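Local coordinates for cyclin homolog (PDB 2F2C), which forms a complex with human CDK6 as a viral D-type cyclin and may contribute to T-cell transformation during latent herpesvirus infection, at residues Val23-Lys28 / Asp154-Leu159; Lys70-Leu75 / Thr147-Thr153. One frame throughout, in Å; residues are numbered along the deposited sequence.

Overall arrangement
Both contacts are largely buried and neither has a hydrogen bond between its own segments, but they lie at different depths: interaction 2 is centred about 5 Å from the centre of the chain, interaction 1 about 14 Å. Residues 147-153 lead straight into 154-159, so this one run of chain first passes helix 72-83 and then meets helix 21-31. Interaction 1 is almost wholly apolar, with a phenylalanine and a proline against leucines, whereas interaction 2 packs leucine, proline and threonine beside backbone carbonyls and a buried glutamate. The centres are 13 Å apart, and the two contacts touch where Phe155 CE1 lies 3.5 Å from Val150 CG1.

Interaction 1: Val23-Lys28 / Asp154-Leu159; sequences VLNNLK and DFLIPL
This is a buried, apolar contact in which the N-terminal helix 21-31 packs against residues 154-159, which lead into and include the first part of helix 156-162. Residues 23-28 are regular helix, with Leu27 N bonded to Val23 O (3.0 Å) and Lys28 N to Leu24 O (3.1 Å). In the partner, Leu159 N reaches Phe155 O at 3.0 Å. The backbones come closest at Leu24 and Pro158, whose CA atoms are 5.8 Å apart, and the two segments bury 334 Å² between them. Leu27 (chi1 -91°, between wells, chi2 t) points at the partner and carries the largest share: its CB is 3.7 Å from Phe155 CZ, its CD1 sits over one face of that ring and 3.6 Å from Asp154 O, and CD1 also lies 4.1 Å from Pro158 CG. Leu24 (chi1 -142°, also between wells, chi2 t) takes the ring from its edge, CD2 to Phe155 CE2 at 3.7 Å, and sets CG 4.0 Å from Pro158 CB. Cyclins are built from two helical repeats with an extra helix at the N-terminus, and here that helix docks on the start of the second repeat, bringing together segments whose nearest ends are 126 residues apart in sequence. Phe155, chi1 m and chi2 near 90°, rests its ring against both leucines. Val23 CG1 to Pro158 CG (4.2 Å) and Leu24 CD2 to Leu159 CD2 (4.3 Å) extend the apolar patch. Asp154 directs its carboxylate elsewhere, OD2 accepting from Leu151 N and OD1 pairing with Arg109. Helix 21-31 also meets CDK6, Val23 packing on the kinase backbone and Leu27 on one of its basic side chains.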
ATOM      1  N   VAL A  23      10.022   8.258  -6.571  1.00 69.34           N
ATOM      2  CA  VAL A  23       9.101   8.060  -5.469  1.00 68.77           C
ATOM      3  C   VAL A  23       8.772   9.414  -4.838  1.00 69.39           C
ATOM      4  O   VAL A  23       7.612   9.692  -4.549  1.00 69.83           O
ATOM      5  CB  VAL A  23       9.682   7.040  -4.413  1.00 69.33           C
ATOM      6  CG1 VAL A  23       9.119   7.255  -2.984  1.00 67.17           C
ATOM      7  CG2 VAL A  23       9.493   5.581  -4.885  1.00 67.99           C
ATOM      8  N   LEU A  24       9.780  10.260  -4.628  1.00 69.55           N
ATOM      9  CA  LEU A  24       9.561  11.604  -4.088  1.00 69.86           C
ATOM     10  C   LEU A  24       8.678  12.393  -5.045  1.00 70.83           C
ATOM     11  O   LEU A  24       7.777  13.168  -4.628  1.00 70.25           O
ATOM     12  CB  LEU A  24      10.882  12.348  -3.968  1.00 69.55           C
ATOM     13  CG  LEU A  24      11.124  13.265  -2.762  1.00 70.26           C
ATOM     14  CD1 LEU A  24      12.224  14.257  -3.078  1.00 68.29           C
ATOM     15  CD2 LEU A  24       9.874  13.990  -2.260  1.00 69.29           C
ATOM     16  N   ASN A  25       8.969  12.202  -6.338  1.00 71.73           N
ATOM     17  CA  ASN A  25       8.268  12.891  -7.399  1.00 72.45           C
ATOM     18  C   ASN A  25       6.797  12.550  -7.316  1.00 72.07           C
ATOM     19  O   ASN A  25       5.956  13.460  -7.395  1.00 72.00           O
ATOM     20  CB  ASN A  25       8.804  12.461  -8.761  1.00 73.49           C
ATOM     21  CG  ASN A  25       9.690  13.503  -9.401  1.00 75.53           C
ATOM     22  OD1 ASN A  25       9.227  14.610  -9.744  1.00 79.20           O
ATOM     23  ND2 ASN A  25      10.964  13.148  -9.613  1.00 75.67           N
ATOM     24  N   ASN A  26       6.494  11.252  -7.137  1.00 70.76           N
ATOM     25  CA  ASN A  26       5.109  10.791  -7.129  1.00 70.10           C
ATOM     26  C   ASN A  26       4.365  11.210  -5.871  1.00 70.13           C
ATOM     27  O   ASN A  26       3.150  11.364  -5.887  1.00 69.91           O
ATOM     28  CB  ASN A  26       5.014   9.283  -7.328  1.00 69.69           C
ATOM     29  CG  ASN A  26       5.519   8.839  -8.684  1.00 70.03           C
ATOM     30  OD1 ASN A  26       5.030   9.282  -9.736  1.00 71.27           O
ATOM     31  ND2 ASN A  26       6.502   7.949  -8.675  1.00 69.83           N
ATOM     32  N   LEU A  27       5.102  11.392  -4.780  1.00 70.26           N
ATOM     33  CA  LEU A  27       4.499  11.797  -3.538  1.00 70.93           C
ATOM     34  C   LEU A  27       4.007  13.229  -3.674  1.00 71.60           C
ATOM     35  O   LEU A  27       2.853  13.525  -3.336  1.00 71.66           O
ATOM     36  CB  LEU A  27       5.480  11.652  -2.376  1.00 70.98           C
ATOM     37  CG  LEU A  27       5.504  10.327  -1.613  1.00 70.75           C
ATOM     38  CD1 LEU A  27       6.695  10.304  -0.661  1.00 72.59           C
ATOM     39  CD2 LEU A  27       4.198  10.068  -0.836  1.00 69.55           C
ATOM     40  N   LYS A  28       4.870  14.099  -4.203  1.00 72.12           N
ATOM     41  CA  LYS A  28       4.481  15.470  -4.542  1.00 72.40           C
ATOM     42  C   LYS A  28       3.288  15.493  -5.493  1.00 73.04           C
ATOM     43  O   LYS A  28       2.397  16.330  -5.353  1.00 73.94           O
ATOM     44  CB  LYS A  28       5.617  16.211  -5.223  1.00 71.90           C
ATOM     45  CG  LYS A  28       6.842  16.496  -4.394  1.00 71.02           C
ATOM     46  CD  LYS A  28       7.933  16.746  -5.404  1.00 71.52           C
ATOM     47  CE  LYS A  28       9.031  17.636  -4.940  1.00 71.75           C
ATOM     48  NZ  LYS A  28       9.439  18.518  -6.103  1.00 72.98           N
ATOM     49  N   ASP A 154       4.830  10.121   5.180  1.00 73.08           N
ATOM     50  CA  ASP A 154       5.361   9.337   4.065  1.00 73.02           C
ATOM     51  C   ASP A 154       6.595  10.008   3.461  1.00 73.00           C
ATOM     52  O   ASP A 154       7.365   9.366   2.725  1.00 73.60           O
ATOM     53  CB  ASP A 154       4.341   9.188   2.930  1.00 73.39           C
ATOM     54  CG  ASP A 154       3.058   8.446   3.330  1.00 75.04           C
ATOM     55  OD1 ASP A 154       3.116   7.297   3.850  1.00 73.62           O
ATOM     56  OD2 ASP A 154       1.921   8.940   3.072  1.00 77.23           O
ATOM     57  N   PHE A 155       6.768  11.302   3.727  1.00 72.29           N
ATOM     58  CA  PHE A 155       7.866  12.047   3.133  1.00 71.53           C
ATOM     59  C   PHE A 155       9.188  11.843   3.835  1.00 71.72           C
ATOM     60  O   PHE A 155      10.218  11.949   3.180  1.00 72.37           O
ATOM     61  CB  PHE A 155       7.572  13.536   3.086  1.00 70.93           C
ATOM     62  CG  PHE A 155       6.801  13.965   1.887  1.00 70.22           C
ATOM     63  CD1 PHE A 155       5.408  14.010   1.918  1.00 69.75           C
ATOM     64  CD2 PHE A 155       7.457  14.351   0.735  1.00 67.92           C
ATOM     65  CE1 PHE A 155       4.698  14.417   0.813  1.00 68.41           C
ATOM     66  CE2 PHE A 155       6.742  14.758  -0.373  1.00 67.38           C
ATOM     67  CZ  PHE A 155       5.368  14.781  -0.338  1.00 68.11           C
ATOM     68  N   LEU A 156       9.173  11.562   5.144  1.00 71.60           N
ATOM     69  CA  LEU A 156      10.405  11.463   5.967  1.00 71.63           C
ATOM     70  C   LEU A 156      11.637  10.865   5.298  1.00 71.85           C
ATOM     71  O   LEU A 156      12.686  11.505   5.219  1.00 72.04           O
ATOM     72  CB  LEU A 156      10.135  10.713   7.261  1.00 71.53           C
ATOM     73  CG  LEU A 156       9.337  11.526   8.280  1.00 72.14           C
ATOM     74  CD1 LEU A 156       8.705  10.570   9.259  1.00 72.95           C
ATOM     75  CD2 LEU A 156      10.205  12.556   8.992  1.00 69.88           C
ATOM     76  N   ILE A 157      11.510   9.649   4.793  1.00 72.11           N
ATOM     77  CA  ILE A 157      12.679   8.957   4.300  1.00 72.44           C
ATOM     78  C   ILE A 157      13.139   9.476   2.940  1.00 72.96           C
ATOM     79  O   ILE A 157      14.345   9.742   2.777  1.00 73.51           O
ATOM     80  CB  ILE A 157      12.482   7.417   4.333  1.00 72.87           C
ATOM     81  CG1 ILE A 157      12.250   6.952   5.782  1.00 72.89           C
ATOM     82  CG2 ILE A 157      13.680   6.692   3.689  1.00 71.49           C
ATOM     83  CD1 ILE A 157      13.521   6.948   6.642  1.00 74.57           C
ATOM     84  N   PRO A 158      12.235   9.588   1.953  1.00 72.73           N
ATOM     85  CA  PRO A 158      12.577  10.241   0.686  1.00 72.17           C
ATOM     86  C   PRO A 158      13.265  11.605   0.848  1.00 72.16           C
ATOM     87  O   PRO A 158      14.194  11.918   0.089  1.00 72.36           O
ATOM     88  CB  PRO A 158      11.223  10.387   0.000  1.00 71.79           C
ATOM     89  CG  PRO A 158      10.486   9.215   0.449  1.00 72.22           C
ATOM     90  CD  PRO A 158      10.871   9.024   1.905  1.00 72.68           C
ATOM     91  N   LEU A 159      12.849  12.403   1.830  1.00 71.86           N
ATOM     92  CA  LEU A 159      13.533  13.678   2.076  1.00 71.82           C
ATOM     93  C   LEU A 159      14.946  13.459   2.594  1.00 71.93           C
ATOM     94  O   LEU A 159      15.888  14.091   2.078  1.00 71.87           O
ATOM     95  CB  LEU A 159      12.746  14.606   3.015  1.00 71.88           C
ATOM     96  CG  LEU A 159      11.449  15.172   2.445  1.00 71.40           C
ATOM     97  CD1 LEU A 159      10.831  16.140   3.421  1.00 71.86           C
ATOM     98  CD2 LEU A 159      11.707  15.832   1.104  1.00 70.06           C
TER

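Interaction 2: Lys70-Leu75 / Thr147-Thr153; sequences KSVFPL and TEAVLAT
Leu75, Leu151 and Thr153 have the most surface covered where the start of helix 72-83 packs against the linker 147-153, with 333 Å² buried in all. Leu151, chi1 m and chi2 t, points its CA-to-CB bond toward the helix: CD1 lies 3.3 Å from Ser71 O and 3.8 Å from Leu75 CB, while CD2 is 3.6 Å from Leu75 CA and 4.0 Å from Pro74 CB. The backbones run closest at two places, Leu151 CA to Pro74 CA at 6.1 Å and Thr153 CA to Ser71 CA at 6.4 Å. Leu75, with chi1 t, carries CD2 along the linker to 3.5 Å from Thr147 O, 3.7 Å from Glu148 OE1 and 4.3 Å from Ala149 CB. From Glu148 to Leu151 the backbone is extended, with psi between 123° and 168°; it then turns through Ala152 and Thr153, both of negative psi. This linker joins the two helical repeats of the cyclin fold, and here it lies along a helix of the first. Thr153 packs CG2 3.6 Å from Ser71 CB, and its CB lies 4.3 Å from Pro74 CG. Several polar groups find partners outside the pair: Glu148 OE1 forms a salt bridge with Arg109, and Thr147 O accepts from Arg82. Local to residues 147-153 is a weak bond from Ala149 N to Glu148 OE1 (3.3 Å). Lys70, at the outer end, sends NZ to a salt bridge with Glu175 of helix 170-184.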
ATOM      1  N   LYS A  70       3.517   4.423  13.192  1.00 68.27           N
ATOM      2  CA  LYS A  70       3.566   5.878  13.144  1.00 68.49           C
ATOM      3  C   LYS A  70       2.641   6.492  12.119  1.00 69.24           C
ATOM      4  O   LYS A  70       2.369   7.688  12.177  1.00 70.56           O
ATOM      5  CB  LYS A  70       4.978   6.366  12.846  1.00 68.19           C
ATOM      6  CG  LYS A  70       5.947   6.288  14.000  1.00 67.96           C
ATOM      7  CD  LYS A  70       5.547   7.211  15.145  1.00 69.10           C
ATOM      8  CE  LYS A  70       6.656   7.348  16.153  1.00 67.48           C
ATOM      9  NZ  LYS A  70       7.259   6.001  16.281  1.00 69.64           N
ATOM     10  N   SER A  71       2.120   5.712  11.187  1.00 69.37           N
ATOM     11  CA  SER A  71       1.355   6.347  10.137  1.00 69.67           C
ATOM     12  C   SER A  71      -0.188   6.240  10.280  1.00 69.89           C
ATOM     13  O   SER A  71      -0.943   6.893   9.538  1.00 70.14           O
ATOM     14  CB  SER A  71       1.858   5.886   8.782  1.00 68.73           C
ATOM     15  OG  SER A  71       0.903   5.026   8.293  1.00 70.48           O
ATOM     16  N   VAL A  72      -0.655   5.464  11.253  1.00 69.87           N
ATOM     17  CA  VAL A  72      -2.090   5.396  11.569  1.00 69.66           C
ATOM     18  C   VAL A  72      -2.714   6.747  11.947  1.00 69.97           C
ATOM     19  O   VAL A  72      -3.822   7.099  11.506  1.00 70.23           O
ATOM     20  CB  VAL A  72      -2.340   4.430  12.725  1.00 69.50           C
ATOM     21  CG1 VAL A  72      -3.835   4.358  13.047  1.00 68.37           C
ATOM     22  CG2 VAL A  72      -1.777   3.057  12.378  1.00 69.23           C
ATOM     23  N   PHE A  73      -2.018   7.505  12.781  1.00 69.81           N
ATOM     24  CA  PHE A  73      -2.603   8.733  13.267  1.00 70.01           C
ATOM     25  C   PHE A  73      -2.767   9.787  12.168  1.00 70.46           C
ATOM     26  O   PHE A  73      -3.870  10.307  12.001  1.00 71.07           O
ATOM     27  CB  PHE A  73      -1.873   9.287  14.495  1.00 69.84           C
ATOM     28  CG  PHE A  73      -2.482  10.536  15.030  1.00 70.08           C
ATOM     29  CD1 PHE A  73      -3.781  10.533  15.525  1.00 70.17           C
ATOM     30  CD2 PHE A  73      -1.774  11.728  15.014  1.00 70.12           C
ATOM     31  CE1 PHE A  73      -4.353  11.694  16.024  1.00 70.29           C
ATOM     32  CE2 PHE A  73      -2.342  12.886  15.515  1.00 69.19           C
ATOM     33  CZ  PHE A  73      -3.629  12.873  16.014  1.00 69.58           C
ATOM     34  N   PRO A  74      -1.709  10.130  11.434  1.00 70.54           N
ATOM     35  CA  PRO A  74      -1.864  11.062  10.335  1.00 70.47           C
ATOM     36  C   PRO A  74      -3.043  10.687   9.430  1.00 70.68           C
ATOM     37  O   PRO A  74      -3.870  11.561   9.096  1.00 70.45           O
ATOM     38  CB  PRO A  74      -0.529  10.948   9.606  1.00 70.16           C
ATOM     39  CG  PRO A  74       0.413  10.734  10.694  1.00 70.61           C
ATOM     40  CD  PRO A  74      -0.292   9.732  11.595  1.00 70.70           C
ATOM     41  N   LEU A  75      -3.144   9.404   9.080  1.00 70.55           N
ATOM     42  CA  LEU A  75      -4.171   8.957   8.139  1.00 70.44           C
ATOM     43  C   LEU A  75      -5.538   9.092   8.759  1.00 70.54           C
ATOM     44  O   LEU A  75      -6.478   9.552   8.114  1.00 71.10           O
ATOM     45  CB  LEU A  75      -3.915   7.525   7.697  1.00 70.23           C
ATOM     46  CG  LEU A  75      -4.552   6.916   6.451  1.00 70.16           C
ATOM     47  CD1 LEU A  75      -5.779   6.165   6.830  1.00 70.80           C
ATOM     48  CD2 LEU A  75      -4.867   7.938   5.375  1.00 71.09           C
ATOM     49  N   THR A 147      -9.989   6.203   0.872  1.00 70.38           N
ATOM     50  CA  THR A 147      -9.540   6.399   2.259  1.00 70.26           C
ATOM     51  C   THR A 147      -8.074   6.777   2.431  1.00 70.25           C
ATOM     52  O   THR A 147      -7.723   7.539   3.329  1.00 70.65           O
ATOM     53  CB  THR A 147      -9.790   5.136   3.067  1.00 70.14           C
ATOM     54  OG1 THR A 147      -9.159   4.035   2.404  1.00 70.54           O
ATOM     55  CG2 THR A 147     -11.258   4.773   3.048  1.00 70.04           C
ATOM     56  N   GLU A 148      -7.218   6.194   1.605  1.00 70.39           N
ATOM     57  CA  GLU A 148      -5.785   6.493   1.564  1.00 70.24           C
ATOM     58  C   GLU A 148      -5.500   7.977   1.209  1.00 70.07           C
ATOM     59  O   GLU A 148      -6.415   8.713   0.788  1.00 69.83           O
ATOM     60  CB  GLU A 148      -5.134   5.537   0.558  1.00 70.23           C
ATOM     61  CG  GLU A 148      -3.674   5.213   0.785  1.00 71.73           C
ATOM     62  CD  GLU A 148      -3.346   4.842   2.232  1.00 73.48           C
ATOM     63  OE1 GLU A 148      -3.054   5.764   3.058  1.00 71.31           O
ATOM     64  OE2 GLU A 148      -3.348   3.618   2.529  1.00 73.21           O
ATOM     65  N   ALA A 149      -4.245   8.405   1.397  1.00 69.86           N
ATOM     66  CA  ALA A 149      -3.799   9.806   1.181  1.00 70.22           C
ATOM     67  C   ALA A 149      -2.297   9.977   1.387  1.00 70.32           C
ATOM     68  O   ALA A 149      -1.674   9.209   2.102  1.00 70.82           O
ATOM     69  CB  ALA A 149      -4.540  10.770   2.110  1.00 69.93           C
ATOM     70  N   VAL A 150      -1.702  10.991   0.780  1.00 70.62           N
ATOM     71  CA  VAL A 150      -0.317  11.277   1.119  1.00 71.09           C
ATOM     72  C   VAL A 150      -0.248  11.828   2.565  1.00 71.50           C
ATOM     73  O   VAL A 150      -0.901  12.817   2.886  1.00 71.55           O
ATOM     74  CB  VAL A 150       0.337  12.247   0.134  1.00 70.75           C
ATOM     75  CG1 VAL A 150       1.677  12.705   0.681  1.00 71.25           C
ATOM     76  CG2 VAL A 150       0.535  11.583  -1.197  1.00 69.82           C
ATOM     77  N   LEU A 151       0.522  11.164   3.425  1.00 71.68           N
ATOM     78  CA  LEU A 151       0.649  11.564   4.824  1.00 72.07           C
ATOM     79  C   LEU A 151       1.949  12.294   5.036  1.00 72.38           C
ATOM     80  O   LEU A 151       2.985  11.866   4.511  1.00 72.59           O
ATOM     81  CB  LEU A 151       0.671  10.337   5.726  1.00 71.90           C
ATOM     82  CG  LEU A 151      -0.519   9.426   5.568  1.00 71.90           C
ATOM     83  CD1 LEU A 151      -0.398   8.262   6.536  1.00 70.72           C
ATOM     84  CD2 LEU A 151      -1.747  10.259   5.851  1.00 72.16           C
ATOM     85  N   ALA A 152       1.917  13.352   5.841  1.00 72.25           N
ATOM     86  CA  ALA A 152       3.133  14.098   6.146  1.00 72.72           C
ATOM     87  C   ALA A 152       4.230  13.071   6.354  1.00 73.02           C
ATOM     88  O   ALA A 152       5.379  13.238   5.961  1.00 73.81           O
ATOM     89  CB  ALA A 152       2.949  14.929   7.394  1.00 71.94           C
ATOM     90  N   THR A 153       3.834  11.957   6.921  1.00 72.96           N
ATOM     91  CA  THR A 153       4.780  11.042   7.445  1.00 72.87           C
ATOM     92  C   THR A 153       5.433  10.171   6.372  1.00 73.05           C
ATOM     93  O   THR A 153       6.486   9.588   6.613  1.00 73.34           O
ATOM     94  CB  THR A 153       4.096  10.275   8.573  1.00 72.42           C
ATOM     95  OG1 THR A 153       5.062  10.025   9.583  1.00 74.13           O
ATOM     96  CG2 THR A 153       3.636   8.943   8.142  1.00 71.28           C
TER